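Local coordinates for protein chitinase A (Pteris ryukyuensis, PDB 4RL3) that probably hydrolyses the glycosidic bonds of chitin through this catalytic domain, a family 18 glycosyl hydrolase module of a class III chitinase, at residues A[53-64]-A[109-117]; A[131-140]-A[164-173]. All coordinates share one frame; numbering follows the deposited sequence.

Interaction 1 of 2, residues A[53-64]-A[109-117]; sequences WQNSVLTPAAVQ and SLINQYHLD
The first torsions of Y114 and W53 bring their two rings together. In Y114, CG stands opposite the carbonyl carbon (chi1 -82°), and the ring reaches over to 53-64. In W53, CG lies between the backbone N and the carbonyl carbon (chi1 68°), which turns the edge of the indole toward that ring. The pair is T-shaped: the edge of W53 points at one face of Y114, with planes at 83° and W53 CZ2 3.7 Å from Y114 CE2. P60 takes the opposite face. Its CG sits over the ring centre, 3.6 Å from the centroid of the Y114 ring, in a CH-pi contact. The phenol is thus sandwiched between indole and proline. N55 fixes its far end: N55 ND2 donates to Y114 OH (3.1 Å), and the hydroxyl lies in the amide plane. W53 is held too, since its NE1 donates to L58 O at 3.2 Å, in the carbonyl plane. With an alanine in place of Y114, W53 and P60 would probably face a gap, and the N55 amide would be likely to lose its hydroxyl partner. V63 packs on the backbone beyond the ring, with V63 CG1 3.1 Å from Y114 O. H115, with positive phi, leaves the helix here. Its ring edge faces the P60 carbonyl, and H115 CD2 is 3.2 Å from P60 O. A water bridges H115 NE2 and Q64 OE1. T59 N-caps helix 60-69 by accepting from A62 N (3.0 Å). W53 also touches L32 and V77 on the inner strands. K67 reaches H115 O and forms a salt bridge with D117. This is packing on the outside of a TIM barrel: loop 53-59 and the start of helix 60-69 rest against the end of helix 96-114, before strand 118-123.

Interaction 2 of 2, residues A[131-140]-A[164-173]; sequences TSTFVSCIGQ and SQYTALFGQY
V135 and G139 form the tight part of this contact, packed against L169 and Y173. V135 is a knob in a hole made by A168, L169, Q172 and Y173. Its CG2 lies 3.9 Å from A168 CB, while the other methyl, CG1, meets Q172 NE2 at 3.3 Å. One turn on, G139 lets the Y173 ring lie flat on the backbone. G139 CA sits over the ring centre, 3.4 Å from the centroid of the Y173 ring, a close CH-pi contact. G139 has no side chain to come between its CA and the ring. L169 extends from its helix with CG opposite the backbone N (chi1 176°), and its CD2 meets I138 CG2 at 3.6 Å, the two side chains crossing at about a right angle. Further in, the edge of F134 points at the face of Y166, with planes at 73°.

The T131 end is looser and wet. T131 OG1 and Q165 NE2 are 3.4 Å apart and share one water. A second water links T131 OG1 to S164 OG.

The helical segments 131-140 and 164-173 cross at -44°, their axes 9.4 Å apart. Y166 OH is hydrogen-bonded to Y123 O. F134 and I138 lean on I121 of strand 118-123, L169 rests on I156 of strand 153-156, and W99 of helix 96-114 touches I138.

Overall arrangement
Both contacts join neighbouring outer helices of one TIM barrel, within a single family 18 region. Both segments of interaction 1 come earlier in the chain than those of interaction 2. Interaction 1 pairs helix 60-69 with helix 96-114, and interaction 2 pairs helix 131-147 with helix 163-173. Their centres are 27 Å apart and their nearest atoms about 11 Å, so the two do not meet. Helix 96-114 links them: its end belongs to interaction 1, and W99 near its start touches interaction 2. Strand 118-123 follows directly after interaction 1, and its I121 and Y123 meet side chains of interaction 2. Together the two contacts tie successive helices into the layer that surrounds the parallel barrel strands.

Interaction 1 of 2, residues A[53-64]-A[109-117]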
loop_
_atom_site.group_PDB
_atom_site.type_symbol
_atom_site.label_atom_id
_atom_site.label_comp_id
_atom_site.label_asym_id
_atom_site.label_seq_id
_atom_site.Cartn_x
_atom_site.Cartn_y
_atom_site.Cartn_z
ATOM N N TRP A 53 1.850 2.651 -13.239
ATOM C CA TRP A 53 3.202 2.208 -12.907
ATOM C C TRP A 53 3.931 1.919 -14.206
ATOM O O TRP A 53 3.328 1.910 -15.286
ATOM C CB TRP A 53 3.219 0.972 -12.002
ATOM C CG TRP A 53 2.725 -0.299 -12.632
ATOM C CD1 TRP A 53 3.461 -1.242 -13.299
ATOM C CD2 TRP A 53 1.387 -0.791 -12.600
ATOM N NE1 TRP A 53 2.653 -2.287 -13.696
ATOM C CE2 TRP A 53 1.375 -2.033 -13.277
ATOM C CE3 TRP A 53 0.193 -0.311 -12.052
ATOM C CZ2 TRP A 53 0.214 -2.787 -13.431
ATOM C CZ3 TRP A 53 -0.954 -1.065 -12.213
ATOM C CH2 TRP A 53 -0.935 -2.284 -12.891
ATOM N N GLN A 54 5.230 1.661 -14.088
ATOM C CA GLN A 54 6.069 1.406 -15.254
ATOM C C GLN A 54 5.833 0.001 -15.792
ATOM O O GLN A 54 6.665 -0.896 -15.615
ATOM C CB GLN A 54 7.546 1.626 -14.923
ATOM C CG GLN A 54 8.409 1.727 -16.166
ATOM C CD GLN A 54 9.857 2.099 -15.887
ATOM O OE1 GLN A 54 10.428 1.745 -14.853
ATOM N NE2 GLN A 54 10.470 2.810 -16.830
ATOM N N ASN A 55 4.684 -0.177 -16.442
ATOM C CA ASN A 55 4.235 -1.508 -16.850
ATOM C C ASN A 55 4.937 -2.070 -18.083
ATOM O O ASN A 55 4.785 -3.260 -18.386
ATOM C CB ASN A 55 2.716 -1.551 -17.046
ATOM C CG ASN A 55 2.240 -0.687 -18.206
ATOM O OD1 ASN A 55 2.693 0.442 -18.384
ATOM N ND2 ASN A 55 1.300 -1.207 -18.975
ATOM N N SER A 56 5.705 -1.242 -18.792
ATOM C CA SER A 56 6.584 -1.765 -19.840
ATOM C C SER A 56 7.735 -2.587 -19.250
ATOM O O SER A 56 8.314 -3.434 -19.942
ATOM C CB SER A 56 7.144 -0.640 -20.698
ATOM O OG SER A 56 8.006 0.199 -19.962
ATOM N N VAL A 57 8.042 -2.329 -17.971
ATOM C CA VAL A 57 9.080 -3.048 -17.219
ATOM C C VAL A 57 8.445 -4.067 -16.279
ATOM O O VAL A 57 8.813 -5.245 -16.282
ATOM C CB VAL A 57 9.972 -2.054 -16.436
ATOM C CG1 VAL A 57 10.956 -2.782 -15.534
ATOM C CG2 VAL A 57 10.703 -1.150 -17.422
ATOM N N LEU A 58 7.479 -3.602 -15.487
ATOM C CA LEU A 58 6.741 -4.444 -14.552
ATOM C C LEU A 58 5.515 -4.976 -15.276
ATOM O O LEU A 58 4.387 -4.528 -15.080
ATOM C CB LEU A 58 6.381 -3.659 -13.282
ATOM C CG LEU A 58 7.608 -3.057 -12.568
ATOM C CD1 LEU A 58 7.246 -2.082 -11.456
ATOM C CD2 LEU A 58 8.524 -4.137 -12.015
ATOM N N THR A 59 5.777 -5.914 -16.170
ATOM C CA THR A 59 4.790 -6.478 -17.084
ATOM C C THR A 59 4.058 -7.641 -16.430
ATOM O O THR A 59 4.471 -8.133 -15.397
ATOM C CB THR A 59 5.501 -7.074 -18.308
ATOM O OG1 THR A 59 6.428 -8.065 -17.849
ATOM C CG2 THR A 59 6.248 -5.999 -19.096
ATOM N N PRO A 60 2.973 -8.123 -17.063
ATOM C CA PRO A 60 2.364 -9.345 -16.566
ATOM C C PRO A 60 3.365 -10.509 -16.496
ATOM O O PRO A 60 3.344 -11.271 -15.534
ATOM C CB PRO A 60 1.229 -9.594 -17.567
ATOM C CG PRO A 60 0.879 -8.229 -18.061
ATOM C CD PRO A 60 2.196 -7.533 -18.168
ATOM N N ALA A 61 4.229 -10.643 -17.498
ATOM C CA ALA A 61 5.246 -11.701 -17.486
ATOM C C ALA A 61 6.213 -11.565 -16.304
ATOM O O ALA A 61 6.616 -12.573 -15.724
ATOM C CB ALA A 61 6.008 -11.703 -18.792
ATOM N N ALA A 62 6.551 -10.327 -15.939
ATOM C CA ALA A 62 7.397 -10.063 -14.768
ATOM C C ALA A 62 6.727 -10.464 -13.460
ATOM O O ALA A 62 7.380 -11.011 -12.578
ATOM C CB ALA A 62 7.829 -8.598 -14.711
ATOM N N VAL A 63 5.423 -10.198 -13.335
ATOM C CA VAL A 63 4.688 -10.613 -12.131
ATOM C C VAL A 63 4.641 -12.134 -12.051
ATOM O O VAL A 63 4.884 -12.722 -10.990
ATOM C CB VAL A 63 3.241 -10.065 -12.093
ATOM C CG1 VAL A 63 2.478 -10.678 -10.913
ATOM C CG2 VAL A 63 3.237 -8.546 -12.022
ATOM N N GLN A 64 4.320 -12.779 -13.169
ATOM C CA GLN A 64 4.187 -14.227 -13.191
ATOM C C GLN A 64 5.517 -14.874 -12.828
ATOM O O GLN A 64 5.566 -15.833 -12.048
ATOM C CB GLN A 64 3.738 -14.657 -14.581
ATOM C CG GLN A 64 3.357 -16.111 -14.730
ATOM C CD GLN A 64 2.754 -16.401 -16.094
ATOM O OE1 GLN A 64 3.157 -15.808 -17.105
ATOM N NE2 GLN A 64 1.773 -17.298 -16.133
ATOM N N SER A 109 -10.468 -6.968 -14.199
ATOM C CA SER A 109 -9.755 -7.180 -15.460
ATOM C C SER A 109 -8.250 -7.023 -15.286
ATOM O O SER A 109 -7.483 -7.835 -15.790
ATOM C CB SER A 109 -10.250 -6.214 -16.517
ATOM O OG SER A 109 -11.629 -6.435 -16.779
ATOM N N LEU A 110 -7.844 -5.985 -14.556
ATOM C CA LEU A 110 -6.428 -5.693 -14.356
ATOM C C LEU A 110 -5.763 -6.770 -13.518
ATOM O O LEU A 110 -4.653 -7.206 -13.822
ATOM C CB LEU A 110 -6.261 -4.323 -13.689
ATOM C CG LEU A 110 -4.833 -3.816 -13.490
ATOM C CD1 LEU A 110 -4.180 -3.531 -14.835
ATOM C CD2 LEU A 110 -4.848 -2.568 -12.617
ATOM N N ILE A 111 -6.443 -7.191 -12.458
ATOM C CA ILE A 111 -5.937 -8.247 -11.573
ATOM C C ILE A 111 -5.746 -9.557 -12.334
ATOM O O ILE A 111 -4.730 -10.245 -12.173
ATOM C CB ILE A 111 -6.887 -8.434 -10.372
ATOM C CG1 ILE A 111 -6.732 -7.252 -9.412
ATOM C CG2 ILE A 111 -6.615 -9.747 -9.636
ATOM C CD1 ILE A 111 -7.904 -7.041 -8.476
ATOM N N ASN A 112 -6.706 -9.901 -13.182
ATOM C CA ASN A 112 -6.573 -11.102 -13.994
ATOM C C ASN A 112 -5.468 -10.974 -15.034
ATOM O O ASN A 112 -4.746 -11.942 -15.266
ATOM C CB ASN A 112 -7.908 -11.450 -14.644
ATOM C CG ASN A 112 -8.897 -12.000 -13.643
ATOM O OD1 ASN A 112 -8.504 -12.556 -12.613
ATOM N ND2 ASN A 112 -10.191 -11.857 -13.935
ATOM N N GLN A 113 -5.309 -9.793 -15.624
ATOM C CA GLN A 113 -4.271 -9.579 -16.627
ATOM C C GLN A 113 -2.867 -9.687 -16.050
ATOM O O GLN A 113 -1.976 -10.285 -16.668
ATOM C CB GLN A 113 -4.431 -8.202 -17.277
ATOM C CG GLN A 113 -3.423 -7.936 -18.394
ATOM C CD GLN A 113 -3.456 -6.524 -18.922
ATOM O OE1 GLN A 113 -4.181 -5.656 -18.418
ATOM N NE2 GLN A 113 -2.635 -6.273 -19.944
ATOM N N TYR A 114 -2.674 -9.081 -14.880
ATOM C CA TYR A 114 -1.358 -8.981 -14.242
ATOM C C TYR A 114 -1.114 -10.053 -13.161
ATOM O O TYR A 114 -0.064 -10.038 -12.519
ATOM C CB TYR A 114 -1.146 -7.563 -13.676
ATOM C CG TYR A 114 -0.695 -6.597 -14.753
ATOM C CD1 TYR A 114 -1.600 -6.053 -15.642
ATOM C CD2 TYR A 114 0.652 -6.243 -14.884
ATOM C CE1 TYR A 114 -1.187 -5.206 -16.650
ATOM C CE2 TYR A 114 1.074 -5.384 -15.882
ATOM C CZ TYR A 114 0.155 -4.864 -16.762
ATOM O OH TYR A 114 0.566 -4.022 -17.778
ATOM N N HIS A 115 -2.034 -11.007 -13.002
ATOM C CA HIS A 115 -1.846 -12.131 -12.063
ATOM C C HIS A 115 -1.721 -11.623 -10.621
ATOM O O HIS A 115 -0.897 -12.093 -9.850
ATOM C CB HIS A 115 -0.610 -12.965 -12.430
ATOM C CG HIS A 115 -0.400 -13.125 -13.899
ATOM N ND1 HIS A 115 -1.261 -13.842 -14.699
ATOM C CD2 HIS A 115 0.565 -12.642 -14.717
ATOM C CE1 HIS A 115 -0.824 -13.809 -15.948
ATOM N NE2 HIS A 115 0.281 -13.085 -15.986
ATOM N N LEU A 116 -2.553 -10.653 -10.271
ATOM C CA LEU A 116 -2.431 -9.992 -8.977
ATOM C C LEU A 116 -3.247 -10.687 -7.890
ATOM O O LEU A 116 -4.105 -11.529 -8.164
ATOM C CB LEU A 116 -2.844 -8.521 -9.103
ATOM C CG LEU A 116 -2.104 -7.722 -10.178
ATOM C CD1 LEU A 116 -2.592 -6.284 -10.221
ATOM C CD2 LEU A 116 -0.601 -7.747 -9.959
ATOM N N ASP A 117 -3.005 -10.271 -6.653
ATOM C CA ASP A 117 -3.537 -10.927 -5.467
ATOM C C ASP A 117 -4.390 -10.030 -4.589
ATOM O O ASP A 117 -4.982 -10.501 -3.618
ATOM C CB ASP A 117 -2.364 -11.444 -4.634
ATOM C CG ASP A 117 -1.589 -12.532 -5.344
ATOM O OD1 ASP A 117 -2.140 -13.649 -5.427
ATOM O OD2 ASP A 117 -0.473 -12.268 -5.844
HETATM O O HOH W 1 1.955 -13.178 -18.265
#

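Interaction 2 of 2, residues A[131-140]-A[164-173]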
loop_
_atom_site.group_PDB
_atom_site.type_symbol
_atom_site.label_atom_id
_atom_site.label_comp_id
_atom_site.label_asym_id
_atom_site.label_seq_id
_atom_site.Cartn_x
_atom_site.Cartn_y
_atom_site.Cartn_z
ATOM N N THR A 131 -17.139 12.158 2.780
ATOM C CA THR A 131 -16.541 10.989 3.394
ATOM C C THR A 131 -17.457 9.768 3.275
ATOM O O THR A 131 -16.984 8.662 3.013
ATOM C CB THR A 131 -16.149 11.303 4.848
ATOM O OG1 THR A 131 -15.100 12.281 4.815
ATOM C CG2 THR A 131 -15.704 10.058 5.609
ATOM N N SER A 132 -18.764 9.964 3.447
ATOM C CA SER A 132 -19.715 8.866 3.292
ATOM C C SER A 132 -19.659 8.264 1.889
ATOM O O SER A 132 -19.727 7.050 1.735
ATOM C CB SER A 132 -21.141 9.325 3.598
ATOM O OG SER A 132 -21.311 9.572 4.986
ATOM N N THR A 133 -19.539 9.118 0.874
ATOM C CA THR A 133 -19.462 8.656 -0.507
ATOM C C THR A 133 -18.193 7.846 -0.732
ATOM O O THR A 133 -18.249 6.759 -1.288
ATOM C CB THR A 133 -19.564 9.818 -1.501
ATOM O OG1 THR A 133 -20.885 10.376 -1.429
ATOM C CG2 THR A 133 -19.279 9.352 -2.920
ATOM N N PHE A 134 -17.057 8.368 -0.272
ATOM C CA PHE A 134 -15.789 7.650 -0.376
ATOM C C PHE A 134 -15.856 6.279 0.301
ATOM O O PHE A 134 -15.481 5.268 -0.286
ATOM C CB PHE A 134 -14.644 8.479 0.221
ATOM C CG PHE A 134 -13.326 7.756 0.282
ATOM C CD1 PHE A 134 -12.640 7.444 -0.878
ATOM C CD2 PHE A 134 -12.778 7.375 1.501
ATOM C CE1 PHE A 134 -11.434 6.777 -0.825
ATOM C CE2 PHE A 134 -11.551 6.720 1.565
ATOM C CZ PHE A 134 -10.894 6.402 0.394
ATOM N N VAL A 135 -16.352 6.248 1.530
ATOM C CA VAL A 135 -16.393 5.011 2.285
ATOM C C VAL A 135 -17.295 3.978 1.601
ATOM O O VAL A 135 -16.947 2.802 1.505
ATOM C CB VAL A 135 -16.834 5.273 3.748
ATOM C CG1 VAL A 135 -17.149 3.977 4.475
ATOM C CG2 VAL A 135 -15.769 6.077 4.496
ATOM N N SER A 136 -18.456 4.414 1.129
ATOM C CA SER A 136 -19.360 3.520 0.425
ATOM C C SER A 136 -18.708 2.928 -0.829
ATOM O O SER A 136 -18.780 1.731 -1.064
ATOM C CB SER A 136 -20.628 4.271 0.030
ATOM O OG SER A 136 -21.557 3.388 -0.581
ATOM N N CYS A 137 -18.064 3.779 -1.620
ATOM C CA CYS A 137 -17.410 3.315 -2.850
ATOM C C CYS A 137 -16.344 2.259 -2.556
ATOM O O CYS A 137 -16.325 1.187 -3.161
ATOM C CB CYS A 137 -16.751 4.486 -3.593
ATOM S SG CYS A 137 -17.916 5.545 -4.476
ATOM N N ILE A 138 -15.446 2.572 -1.638
ATOM C CA ILE A 138 -14.318 1.684 -1.374
ATOM C C ILE A 138 -14.753 0.420 -0.633
ATOM O O ILE A 138 -14.277 -0.682 -0.938
ATOM C CB ILE A 138 -13.208 2.402 -0.576
ATOM C CG1 ILE A 138 -12.645 3.583 -1.377
ATOM C CG2 ILE A 138 -12.100 1.433 -0.177
ATOM C CD1 ILE A 138 -12.081 3.235 -2.730
ATOM N N GLY A 139 -15.637 0.571 0.346
ATOM C CA GLY A 139 -16.122 -0.579 1.090
ATOM C C GLY A 139 -16.811 -1.579 0.179
ATOM O O GLY A 139 -16.590 -2.796 0.265
ATOM N N GLN A 140 -17.638 -1.074 -0.726
ATOM C CA GLN A 140 -18.316 -1.938 -1.702
ATOM C C GLN A 140 -17.328 -2.592 -2.662
ATOM O O GLN A 140 -17.456 -3.758 -2.989
ATOM C CB GLN A 140 -19.343 -1.140 -2.494
ATOM C CG GLN A 140 -20.582 -0.785 -1.708
ATOM C CD GLN A 140 -21.625 -0.142 -2.602
ATOM O OE1 GLN A 140 -22.185 -0.803 -3.477
ATOM N NE2 GLN A 140 -21.875 1.145 -2.414
ATOM N N SER A 164 -10.134 10.902 9.285
ATOM C CA SER A 164 -11.591 10.891 9.225
ATOM C C SER A 164 -12.109 9.881 8.197
ATOM O O SER A 164 -13.025 9.098 8.469
ATOM C CB SER A 164 -12.112 12.287 8.886
ATOM O OG SER A 164 -13.526 12.297 8.950
ATOM N N GLN A 165 -11.499 9.883 7.020
ATOM C CA GLN A 165 -11.919 8.998 5.942
ATOM C C GLN A 165 -11.585 7.545 6.233
ATOM O O GLN A 165 -12.434 6.662 6.105
ATOM C CB GLN A 165 -11.269 9.401 4.624
ATOM C CG GLN A 165 -11.824 10.694 4.035
ATOM C CD GLN A 165 -11.222 11.970 4.609
ATOM O OE1 GLN A 165 -10.223 11.955 5.341
ATOM N NE2 GLN A 165 -11.839 13.094 4.267
ATOM N N TYR A 166 -10.341 7.277 6.598
ATOM C CA TYR A 166 -9.911 5.889 6.716
ATOM C C TYR A 166 -10.356 5.188 7.998
ATOM O O TYR A 166 -10.582 3.982 7.983
ATOM C CB TYR A 166 -8.414 5.767 6.485
ATOM C CG TYR A 166 -8.055 5.882 5.018
ATOM C CD1 TYR A 166 -8.123 4.769 4.177
ATOM C CD2 TYR A 166 -7.689 7.100 4.459
ATOM C CE1 TYR A 166 -7.811 4.865 2.835
ATOM C CE2 TYR A 166 -7.383 7.203 3.116
ATOM C CZ TYR A 166 -7.447 6.086 2.308
ATOM O OH TYR A 166 -7.130 6.183 0.964
ATOM N N THR A 167 -10.493 5.919 9.108
ATOM C CA THR A 167 -11.055 5.276 10.300
ATOM C C THR A 167 -12.529 4.906 10.098
ATOM O O THR A 167 -12.991 3.868 10.578
ATOM C CB THR A 167 -10.900 6.113 11.588
ATOM O OG1 THR A 167 -11.532 7.396 11.430
ATOM C CG2 THR A 167 -9.428 6.266 11.974
ATOM N N ALA A 168 -13.274 5.754 9.392
ATOM C CA ALA A 168 -14.662 5.444 9.062
ATOM C C ALA A 168 -14.711 4.187 8.200
ATOM O O ALA A 168 -15.504 3.278 8.447
ATOM C CB ALA A 168 -15.323 6.607 8.341
ATOM N N LEU A 169 -13.839 4.137 7.194
ATOM C CA LEU A 169 -13.753 2.980 6.310
ATOM C C LEU A 169 -13.380 1.715 7.084
ATOM O O LEU A 169 -14.057 0.695 6.972
ATOM C CB LEU A 169 -12.735 3.236 5.195
ATOM C CG LEU A 169 -12.424 2.098 4.220
ATOM C CD1 LEU A 169 -13.683 1.556 3.538
ATOM C CD2 LEU A 169 -11.386 2.563 3.202
ATOM N N PHE A 170 -12.320 1.778 7.894
ATOM C CA PHE A 170 -11.875 0.591 8.618
ATOM C C PHE A 170 -12.891 0.101 9.650
ATOM O O PHE A 170 -13.120 -1.099 9.781
ATOM C CB PHE A 170 -10.518 0.815 9.300
ATOM C CG PHE A 170 -9.963 -0.432 9.933
ATOM C CD1 PHE A 170 -9.316 -1.390 9.163
ATOM C CD2 PHE A 170 -10.129 -0.675 11.288
ATOM C CE1 PHE A 170 -8.827 -2.557 9.731
ATOM C CE2 PHE A 170 -9.653 -1.844 11.851
ATOM C CZ PHE A 170 -8.992 -2.780 11.083
ATOM N N GLY A 171 -13.489 1.035 10.384
ATOM C CA GLY A 171 -14.424 0.684 11.451
ATOM C C GLY A 171 -15.663 -0.018 10.928
ATOM O O GLY A 171 -16.305 -0.783 11.652
ATOM N N GLN A 172 -15.966 0.248 9.657
ATOM C CA GLN A 172 -17.126 -0.283 8.959
ATOM C C GLN A 172 -16.866 -1.594 8.197
ATOM O O GLN A 172 -17.755 -2.439 8.083
ATOM C CB GLN A 172 -17.603 0.785 7.974
ATOM C CG GLN A 172 -19.033 0.623 7.511
ATOM C CD GLN A 172 -19.598 1.860 6.867
ATOM O OE1 GLN A 172 -20.587 1.789 6.139
ATOM N NE2 GLN A 172 -18.970 3.013 7.113
ATOM N N TYR A 173 -15.647 -1.757 7.678
ATOM C CA TYR A 173 -15.308 -2.853 6.770
ATOM C C TYR A 173 -14.100 -3.654 7.257
ATOM O O TYR A 173 -13.397 -4.297 6.476
ATOM C CB TYR A 173 -15.060 -2.284 5.357
ATOM C CG TYR A 173 -16.326 -1.824 4.699
ATOM C CD1 TYR A 173 -17.160 -2.738 4.076
ATOM C CD2 TYR A 173 -16.711 -0.489 4.720
ATOM C CE1 TYR A 173 -18.340 -2.337 3.485
ATOM C CE2 TYR A 173 -17.887 -0.087 4.137
ATOM C CZ TYR A 173 -18.696 -1.016 3.518
ATOM O OH TYR A 173 -19.883 -0.659 2.935
HETATM O O HOH W 2 -14.116 13.912 2.502
HETATM O O HOH W 3 -14.759 13.643 7.005
#